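Local coordinates for S-adenosyl-L-methionine methyl transferase (Ruegeria pomeroyi DSS-3, PDB 3IHT), which binds S-adenosylmethionine in a Rossmann-type fold and probably transfers its methyl group to an acceptor substrate, at residues T99-D113 and I133-S146. Numbering follows the deposited sequence.
With SAM (S-adenosylmethionine), chain C.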
loop_
_atom_site.group_PDB
_atom_site.type_symbol
_atom_site.label_atom_id
_atom_site.label_comp_id
_atom_site.label_asym_id
_atom_site.label_seq_id
_atom_site.Cartn_x
_atom_site.Cartn_y
_atom_site.Cartn_z
ATOM N N THR A 99 -3.994 18.367 -23.316
ATOM C CA THR A 99 -3.065 19.115 -22.494
ATOM C C THR A 99 -1.834 19.525 -23.309
ATOM O O THR A 99 -1.281 20.599 -23.097
ATOM C CB THR A 99 -2.677 18.314 -21.228
ATOM O OG1 THR A 99 -3.886 18.019 -20.500
ATOM C CG2 THR A 99 -1.708 19.122 -20.358
ATOM N N LEU A 100 -1.393 18.672 -24.233
ATOM C CA LEU A 100 -0.261 19.034 -25.089
ATOM C C LEU A 100 -0.557 20.293 -25.915
ATOM O O LEU A 100 0.323 21.137 -26.101
ATOM C CB LEU A 100 0.127 17.885 -26.019
ATOM C CG LEU A 100 1.480 18.030 -26.733
ATOM C CD1 LEU A 100 2.704 17.957 -25.744
ATOM C CD2 LEU A 100 1.582 16.937 -27.807
ATOM N N GLU A 101 -1.783 20.405 -26.418
ATOM C CA GLU A 101 -2.191 21.624 -27.143
ATOM C C GLU A 101 -2.166 22.852 -26.230
ATOM O O GLU A 101 -1.810 23.956 -26.655
ATOM C CB GLU A 101 -3.584 21.455 -27.739
ATOM C CG GLU A 101 -3.699 20.264 -28.696
ATOM N N ARG A 102 -2.516 22.656 -24.974
ATOM C CA ARG A 102 -2.608 23.727 -23.997
ATOM C C ARG A 102 -1.210 24.187 -23.518
ATOM O O ARG A 102 -0.913 25.390 -23.533
ATOM C CB ARG A 102 -3.469 23.209 -22.835
ATOM C CG ARG A 102 -3.816 24.177 -21.738
ATOM C CD ARG A 102 -4.563 23.425 -20.611
ATOM N NE ARG A 102 -4.751 24.269 -19.436
ATOM C CZ ARG A 102 -5.105 23.837 -18.222
ATOM N NH1 ARG A 102 -5.345 22.543 -17.975
ATOM N NH2 ARG A 102 -5.222 24.729 -17.241
ATOM N N PHE A 103 -0.351 23.248 -23.121
ATOM C CA PHE A 103 0.907 23.559 -22.430
ATOM C C PHE A 103 2.181 23.233 -23.203
ATOM O O PHE A 103 3.257 23.670 -22.805
ATOM C CB PHE A 103 1.018 22.824 -21.071
ATOM C CG PHE A 103 0.042 23.278 -20.018
ATOM C CD1 PHE A 103 -0.424 24.605 -19.958
ATOM C CD2 PHE A 103 -0.385 22.393 -19.050
ATOM C CE1 PHE A 103 -1.321 24.992 -18.949
ATOM C CE2 PHE A 103 -1.272 22.772 -18.048
ATOM C CZ PHE A 103 -1.744 24.065 -17.999
ATOM N N GLY A 104 2.072 22.459 -24.277
ATOM C CA GLY A 104 3.233 22.025 -25.052
ATOM C C GLY A 104 4.219 21.137 -24.304
ATOM O O GLY A 104 3.905 20.550 -23.257
ATOM N N ALA A 105 5.419 21.026 -24.851
ATOM C CA ALA A 105 6.449 20.128 -24.318
ATOM C C ALA A 105 7.214 20.780 -23.171
ATOM O O ALA A 105 8.429 20.985 -23.268
ATOM C CB ALA A 105 7.416 19.715 -25.424
ATOM N N THR A 106 6.513 21.086 -22.089
ATOM C CA THR A 106 7.073 21.861 -20.996
ATOM C C THR A 106 7.116 21.158 -19.658
ATOM O O THR A 106 7.574 21.742 -18.678
ATOM C CB THR A 106 6.293 23.156 -20.831
ATOM O OG1 THR A 106 4.915 22.848 -20.618
ATOM C CG2 THR A 106 6.515 24.082 -22.077
ATOM N N ALA A 107 6.666 19.903 -19.580
ATOM C CA ALA A 107 6.658 19.230 -18.285
ATOM C C ALA A 107 8.078 18.911 -17.835
ATOM O O ALA A 107 8.911 18.429 -18.632
ATOM C CB ALA A 107 5.819 17.920 -18.330
ATOM N N SER A 108 8.357 19.123 -16.554
ATOM C CA SER A 108 9.684 18.818 -16.000
ATOM C C SER A 108 9.755 17.395 -15.492
ATOM O O SER A 108 10.827 16.791 -15.437
ATOM C CB SER A 108 10.035 19.799 -14.869
ATOM O OG SER A 108 9.080 19.756 -13.804
ATOM N N LEU A 109 8.616 16.864 -15.054
ATOM C CA LEU A 109 8.569 15.557 -14.409
ATOM C C LEU A 109 7.175 14.989 -14.621
ATOM O O LEU A 109 6.183 15.661 -14.295
ATOM C CB LEU A 109 8.878 15.680 -12.906
ATOM C CG LEU A 109 8.715 14.466 -12.005
ATOM C CD1 LEU A 109 9.543 13.252 -12.502
ATOM C CD2 LEU A 109 9.071 14.806 -10.563
ATOM N N VAL A 110 7.089 13.781 -15.142
ATOM C CA VAL A 110 5.815 13.075 -15.321
ATOM C C VAL A 110 5.923 11.783 -14.525
ATOM O O VAL A 110 6.864 10.991 -14.720
ATOM C CB VAL A 110 5.466 12.799 -16.825
ATOM C CG1 VAL A 110 4.146 11.987 -16.983
ATOM C CG2 VAL A 110 5.424 14.131 -17.615
ATOM N N HIS A 111 4.988 11.608 -13.583
ATOM C CA HIS A 111 4.921 10.422 -12.737
ATOM C C HIS A 111 3.660 9.640 -13.045
ATOM O O HIS A 111 2.562 10.226 -13.034
ATOM C CB HIS A 111 4.911 10.780 -11.242
ATOM C CG HIS A 111 4.706 9.582 -10.366
ATOM N ND1 HIS A 111 3.694 9.492 -9.428
ATOM C CD2 HIS A 111 5.381 8.406 -10.306
ATOM C CE1 HIS A 111 3.742 8.295 -8.859
ATOM N NE2 HIS A 111 4.742 7.609 -9.391
ATOM N N ALA A 112 3.798 8.345 -13.336
ATOM C CA ALA A 112 2.658 7.481 -13.580
ATOM C C ALA A 112 2.637 6.299 -12.629
ATOM O O ALA A 112 3.623 5.565 -12.501
ATOM C CB ALA A 112 2.629 7.004 -15.064
ATOM N N ASP A 113 1.489 6.110 -11.981
ATOM C CA ASP A 113 1.203 4.928 -11.182
ATOM C C ASP A 113 -0.260 4.549 -11.512
ATOM O O ASP A 113 -1.173 4.767 -10.727
ATOM C CB ASP A 113 1.389 5.255 -9.682
ATOM C CG ASP A 113 1.197 4.056 -8.769
ATOM O OD1 ASP A 113 1.497 2.897 -9.185
ATOM O OD2 ASP A 113 0.714 4.275 -7.592
ATOM N N ILE A 133 2.599 10.108 -23.670
ATOM C CA ILE A 133 3.341 10.818 -22.644
ATOM C C ILE A 133 4.609 11.500 -23.167
ATOM O O ILE A 133 4.902 12.644 -22.769
ATOM C CB ILE A 133 3.719 9.894 -21.496
ATOM C CG1 ILE A 133 2.471 9.441 -20.746
ATOM C CG2 ILE A 133 4.804 10.525 -20.570
ATOM C CD1 ILE A 133 2.662 8.261 -19.764
ATOM N N GLU A 134 5.342 10.806 -24.025
ATOM C CA GLU A 134 6.674 11.253 -24.484
ATOM C C GLU A 134 6.748 12.720 -24.965
ATOM O O GLU A 134 7.654 13.445 -24.524
ATOM C CB GLU A 134 7.254 10.299 -25.543
ATOM C CG GLU A 134 8.674 10.605 -25.914
ATOM C CD GLU A 134 9.416 9.400 -26.516
ATOM O OE1 GLU A 134 8.772 8.356 -26.815
ATOM O OE2 GLU A 134 10.645 9.510 -26.692
ATOM N N PRO A 135 5.787 13.188 -25.789
ATOM C CA PRO A 135 5.870 14.568 -26.283
ATOM C C PRO A 135 5.738 15.688 -25.228
ATOM O O PRO A 135 5.997 16.856 -25.553
ATOM C CB PRO A 135 4.705 14.682 -27.305
ATOM C CG PRO A 135 4.258 13.279 -27.551
ATOM C CD PRO A 135 4.617 12.471 -26.344
ATOM N N HIS A 136 5.365 15.341 -23.997
ATOM C CA HIS A 136 5.119 16.318 -22.954
ATOM C C HIS A 136 6.372 16.821 -22.247
ATOM O O HIS A 136 6.318 17.879 -21.611
ATOM C CB HIS A 136 4.143 15.780 -21.931
ATOM C CG HIS A 136 2.738 15.672 -22.443
ATOM N ND1 HIS A 136 1.792 16.652 -22.241
ATOM C CD2 HIS A 136 2.150 14.733 -23.221
ATOM C CE1 HIS A 136 0.670 16.299 -22.836
ATOM N NE2 HIS A 136 0.859 15.136 -23.437
ATOM N N LEU A 137 7.462 16.056 -22.316
ATOM C CA LEU A 137 8.657 16.343 -21.552
ATOM C C LEU A 137 9.523 17.456 -22.183
ATOM O O LEU A 137 9.834 17.436 -23.391
ATOM C CB LEU A 137 9.492 15.105 -21.364
ATOM C CG LEU A 137 9.082 14.050 -20.350
ATOM C CD1 LEU A 137 10.218 13.040 -20.289
ATOM C CD2 LEU A 137 8.830 14.638 -18.978
ATOM N N ALA A 138 9.868 18.435 -21.354
ATOM C CA ALA A 138 10.918 19.398 -21.693
ATOM C C ALA A 138 12.270 18.709 -21.770
ATOM O O ALA A 138 12.475 17.630 -21.225
ATOM C CB ALA A 138 10.949 20.539 -20.659
ATOM N N GLN A 139 13.208 19.349 -22.447
ATOM C CA GLN A 139 14.594 18.875 -22.395
ATOM C C GLN A 139 15.062 18.845 -20.959
ATOM O O GLN A 139 14.866 19.817 -20.202
ATOM C CB GLN A 139 15.503 19.763 -23.261
ATOM C CG GLN A 139 15.226 19.667 -24.724
ATOM C CD GLN A 139 16.152 20.552 -25.569
ATOM O OE1 GLN A 139 17.370 20.567 -25.382
ATOM N NE2 GLN A 139 15.568 21.262 -26.524
ATOM N N GLY A 140 15.654 17.708 -20.581
ATOM C CA GLY A 140 16.061 17.444 -19.225
ATOM C C GLY A 140 14.976 16.874 -18.311
ATOM O O GLY A 140 15.252 16.493 -17.180
ATOM N N GLY A 141 13.748 16.830 -18.800
ATOM C CA GLY A 141 12.630 16.286 -18.042
ATOM C C GLY A 141 12.754 14.805 -17.784
ATOM O O GLY A 141 13.347 14.071 -18.583
ATOM N N LEU A 142 12.173 14.362 -16.676
ATOM C CA LEU A 142 12.206 12.953 -16.305
ATOM C C LEU A 142 10.793 12.363 -16.276
ATOM O O LEU A 142 9.786 13.108 -16.066
ATOM C CB LEU A 142 12.882 12.783 -14.949
ATOM C CG LEU A 142 14.346 13.218 -14.844
ATOM C CD1 LEU A 142 14.852 12.995 -13.418
ATOM C CD2 LEU A 142 15.226 12.462 -15.833
HETATM N N MSE A 143 10.724 11.051 -16.518
HETATM C CA MSE A 143 9.486 10.276 -16.484
HETATM C C MSE A 143 9.714 9.123 -15.523
HETATM O O MSE A 143 10.673 8.360 -15.670
HETATM C CB MSE A 143 9.085 9.827 -17.913
HETATM C CG MSE A 143 7.631 9.444 -18.059
HETATM SE SE MSE A 143 7.307 7.662 -17.395
HETATM C CE MSE A 143 5.467 7.982 -16.922
ATOM N N VAL A 144 8.893 9.028 -14.478
ATOM C CA VAL A 144 8.987 7.942 -13.488
ATOM C C VAL A 144 7.682 7.146 -13.540
ATOM O O VAL A 144 6.587 7.724 -13.481
ATOM C CB VAL A 144 9.197 8.476 -12.070
ATOM C CG1 VAL A 144 9.181 7.355 -11.013
ATOM C CG2 VAL A 144 10.482 9.314 -11.999
ATOM N N SER A 145 7.811 5.831 -13.676
ATOM C CA SER A 145 6.642 4.973 -13.802
ATOM C C SER A 145 6.781 3.704 -12.977
ATOM O O SER A 145 7.853 3.213 -12.781
ATOM C CB SER A 145 6.457 4.543 -15.264
ATOM O OG SER A 145 5.186 3.871 -15.445
ATOM N N SER A 146 5.646 3.189 -12.497
ATOM C CA SER A 146 5.611 1.900 -11.849
ATOM C C SER A 146 5.393 0.767 -12.860
ATOM O O SER A 146 5.296 -0.392 -12.458
ATOM C CB SER A 146 4.550 1.881 -10.738
ATOM O OG SER A 146 3.327 2.459 -11.159
HETATM N N SAM C . -0.174 6.826 -6.976
HETATM C CA SAM C . -1.459 6.804 -6.198
HETATM C C SAM C . -1.198 6.922 -4.677
HETATM O O SAM C . -2.131 6.868 -3.839
HETATM O OXT SAM C . -0.014 6.964 -4.268
HETATM C CB SAM C . -2.332 5.581 -6.545
HETATM C CG SAM C . -2.952 5.601 -7.961
HETATM S SD SAM C . -4.088 4.180 -8.292
HETATM C CE SAM C . -2.856 2.840 -8.224
HETATM C "C5'" SAM C . -4.337 4.420 -10.104
HETATM C "C4'" SAM C . -5.186 5.619 -10.502
HETATM O "O4'" SAM C . -5.050 5.818 -11.925
HETATM C "C3'" SAM C . -6.684 5.459 -10.220
HETATM O "O3'" SAM C . -7.206 6.544 -9.451
HETATM C "C2'" SAM C . -7.329 5.354 -11.599
HETATM O "O2'" SAM C . -8.679 5.835 -11.741
HETATM C "C1'" SAM C . -6.339 6.143 -12.442
HETATM N N9 SAM C . -6.426 5.803 -13.887
HETATM C C8 SAM C . -6.189 4.568 -14.461
HETATM N N7 SAM C . -6.354 4.672 -15.805
HETATM C C5 SAM C . -6.704 5.948 -16.100
HETATM C C6 SAM C . -6.977 6.586 -17.311
HETATM N N6 SAM C . -6.969 5.913 -18.486
HETATM N N1 SAM C . -7.265 7.938 -17.264
HETATM C C2 SAM C . -7.318 8.658 -16.089
HETATM N N3 SAM C . -7.059 8.008 -14.882
HETATM C C4 SAM C . -6.745 6.682 -14.902
HETATM O O HOH W 1 1.864 19.370 -21.683
#
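Two neighbouring parallel strands of the Rossmann-type methyltransferase sheet, 109-112 and 141-145, lie side by side here, and the first delivers Asp113 into the S-adenosylmethionine pocket. Their axes approach to 4.8 Å, with 9° between their directions, joined by a regular ladder: Val110 N donates to Leu142 O, Val110 O accepts Val144 N, and Ala112 N reaches Val144 O. At the carboxyl end Asp113 works in two directions. With CG anti to the backbone N (chi1 -176°), OD1 accepts Ser146 OG at 2.7 Å on its anti side, while OD2 takes the ligand's amino N at 2.8 Å; a carboxylate, with two acceptor oxygens, suits a place where two donors meet, and the Ser146 bond helps fix the rotation of the Asp113 carboxylate. Were Asp113 an alanine, the ligand's amino group would probably lose this acceptor and Ser146 OG its partner. On one face, branched Val110 spreads its methyls, CG1 to Ile133 CG2 and CG2 to Leu137 CD2 (3.7 Å), and small Ala112 admits the CE of selenomethionine Met143 at 3.5 Å. Earlier along the chain, before the corner at Ser108, Ala107 N donates to His136 O and Ala107 O accepts Ala138 N. The His136 ring receives Leu100 CD1 over its centre, a CH-pi contact at 3.8 Å, and a water links its ND1 to Gly104 O, where positive phi suits glycine as the chain leaves the helix. Helix 15-36 packs on the face bearing Leu109 and His111, strand 44-47 flanks 107-112, where Glu46 holds His111 ND1, and helix 119-133 makes the right-handed crossover between the paired strands.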